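Local coordinates for Glyoxalase/bleomycin resisance protein/dioxygenase (Streptomyces sp. CB03234, PDB 5UJP) that binds calcium and riboflavin and may act as a dioxygenase of the glyoxalase/bleomycin resistance type, at residues A[8-12]-A[52-56]. Sequence-based numbering, arbitrary orientation.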
loop_
_atom_site.group_PDB
_atom_site.type_symbol
_atom_site.label_atom_id
_atom_site.label_comp_id
_atom_site.label_asym_id
_atom_site.label_seq_id
_atom_site.Cartn_x
_atom_site.Cartn_y
_atom_site.Cartn_z
ATOM N N PRO A 8 -3.553 -9.201 -1.633
ATOM C CA PRO A 8 -4.480 -10.344 -1.502
ATOM C C PRO A 8 -4.148 -11.429 -2.522
ATOM O O PRO A 8 -4.244 -11.217 -3.746
ATOM C CB PRO A 8 -5.850 -9.710 -1.782
ATOM C CG PRO A 8 -5.528 -8.612 -2.723
ATOM C CD PRO A 8 -4.193 -8.062 -2.309
ATOM N N VAL A 9 -3.813 -12.630 -2.010
ATOM C CA VAL A 9 -3.454 -13.751 -2.875
ATOM C C VAL A 9 -4.365 -14.941 -2.580
ATOM O O VAL A 9 -5.004 -15.025 -1.531
ATOM C CB VAL A 9 -1.966 -14.143 -2.725
ATOM C CG1 VAL A 9 -1.033 -12.922 -3.029
ATOM C CG2 VAL A 9 -1.729 -14.751 -1.349
ATOM N N SER A 10 -4.442 -15.857 -3.555
ATOM C CA SER A 10 -5.284 -17.041 -3.388
ATOM C C SER A 10 -4.523 -18.232 -2.839
ATOM O O SER A 10 -5.123 -19.103 -2.195
ATOM C CB SER A 10 -5.926 -17.455 -4.718
ATOM O OG SER A 10 -4.961 -17.871 -5.667
ATOM N N ASP A 11 -3.236 -18.326 -3.135
ATOM C CA ASP A 11 -2.400 -19.444 -2.729
ATOM C C ASP A 11 -1.075 -18.849 -2.267
ATOM O O ASP A 11 -0.299 -18.325 -3.080
ATOM C CB ASP A 11 -2.215 -20.404 -3.910
ATOM C CG ASP A 11 -1.449 -21.656 -3.534
ATOM O OD1 ASP A 11 -0.404 -21.548 -2.862
ATOM O OD2 ASP A 11 -1.886 -22.769 -3.928
ATOM N N GLN A 12 -0.826 -18.908 -0.955
ATOM C CA GLN A 12 0.349 -18.234 -0.412
ATOM C C GLN A 12 1.647 -18.887 -0.859
ATOM O O GLN A 12 2.661 -18.200 -0.978
ATOM C CB GLN A 12 0.286 -18.201 1.107
ATOM C CG GLN A 12 -0.794 -17.242 1.615
ATOM C CD GLN A 12 -0.848 -17.195 3.132
ATOM O OE1 GLN A 12 -1.124 -18.195 3.772
ATOM N NE2 GLN A 12 -0.583 -16.010 3.709
ATOM N N LEU A 52 1.790 -11.057 2.015
ATOM C CA LEU A 52 1.030 -11.795 1.022
ATOM C C LEU A 52 -0.044 -12.555 1.783
ATOM O O LEU A 52 0.234 -13.598 2.387
ATOM C CB LEU A 52 1.964 -12.740 0.257
ATOM C CG LEU A 52 3.214 -12.062 -0.320
ATOM C CD1 LEU A 52 4.104 -13.087 -1.062
ATOM C CD2 LEU A 52 2.854 -10.906 -1.283
ATOM N N VAL A 53 -1.271 -12.027 1.764
ATOM C CA VAL A 53 -2.313 -12.421 2.703
ATOM C C VAL A 53 -3.482 -13.086 1.980
ATOM O O VAL A 53 -3.732 -12.893 0.791
ATOM C CB VAL A 53 -2.836 -11.255 3.573
ATOM C CG1 VAL A 53 -1.684 -10.478 4.218
ATOM C CG2 VAL A 53 -3.711 -10.303 2.744
ATOM N N ASP A 54 -4.259 -13.849 2.752
ATOM C CA ASP A 54 -5.453 -14.457 2.187
ATOM C C ASP A 54 -6.676 -14.304 3.074
ATOM O O ASP A 54 -7.661 -15.032 2.868
ATOM C CB ASP A 54 -5.216 -15.921 1.755
ATOM C CG ASP A 54 -4.830 -16.825 2.930
ATOM O OD1 ASP A 54 -4.676 -16.330 4.061
ATOM O OD2 ASP A 54 -4.641 -18.052 2.713
ATOM N N TRP A 55 -6.639 -13.387 4.044
ATOM C CA TRP A 55 -7.667 -13.306 5.078
ATOM C C TRP A 55 -8.482 -12.009 5.092
ATOM O O TRP A 55 -9.220 -11.775 6.054
ATOM C CB TRP A 55 -7.045 -13.538 6.459
ATOM C CG TRP A 55 -5.911 -12.614 6.786
ATOM C CD1 TRP A 55 -5.990 -11.313 7.215
ATOM C CD2 TRP A 55 -4.523 -12.959 6.787
ATOM N NE1 TRP A 55 -4.704 -10.808 7.429
ATOM C CE2 TRP A 55 -3.796 -11.809 7.178
ATOM C CE3 TRP A 55 -3.820 -14.134 6.475
ATOM C CZ2 TRP A 55 -2.407 -11.808 7.288
ATOM C CZ3 TRP A 55 -2.450 -14.119 6.567
ATOM C CH2 TRP A 55 -1.753 -12.961 6.955
ATOM N N PHE A 56 -8.412 -11.190 4.049
ATOM C CA PHE A 56 -9.197 -9.963 3.934
ATOM C C PHE A 56 -10.160 -10.116 2.764
ATOM O O PHE A 56 -9.830 -9.742 1.623
ATOM C CB PHE A 56 -8.269 -8.765 3.708
ATOM C CG PHE A 56 -7.477 -8.358 4.930
ATOM C CD1 PHE A 56 -8.106 -8.203 6.162
ATOM C CD2 PHE A 56 -6.103 -8.113 4.856
ATOM C CE1 PHE A 56 -7.373 -7.831 7.296
ATOM C CE2 PHE A 56 -5.380 -7.722 5.992
ATOM C CZ PHE A 56 -6.010 -7.589 7.208
HETATM O O HOH W 1 -2.857 -17.802 5.850
#
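How the end of a parallel strand pair is finished is well illustrated here, where strand 3-8 runs into the turn before helix 12-23 and strand 48-53 gives way to a loop. The setting is a beta-alpha-beta-beta-beta unit, the repeating module of the glyoxalase (vicinal oxygen chelate) fold. In its sheet, strand 3-8 lies beside strand 48-53, and P8 forms the last parallel bridge with V53, their CA atoms 5.2 Å apart. As in any parallel bridge of this kind, V53 bonds to the two residues flanking its partner: to V7, and to V9, whose N donates to V53 O at 2.8 Å and almost linearly (176°). The same oxygen takes a CA-H...O contact from P8 CA at 3.5 Å.

Past this point the backbones no longer pair, and a side chain takes over. D11 N-caps the helix by accepting from the amide of K14, and Q12, in the first turn, extends its amide back over the strand, where NE2 donates to L52 O at 2.9 Å and also to the carbonyl of R37 on the next strand. A water donates both to Q12 OE1 (2.7 Å) and to D54 OD1 (2.9 Å). V9 CG1 approaches L52 CB at 4.5 Å, and both side chains pack on A15, contributing to the apolar layer between helix 12-23 and the sheet.

One glutamine amide thus serves as both donor and acceptor: its nitrogen satisfies carbonyls of two neighbouring strands, while its oxygen, an acceptor like the carboxylate of D54, is joined to it by a water that donates to each.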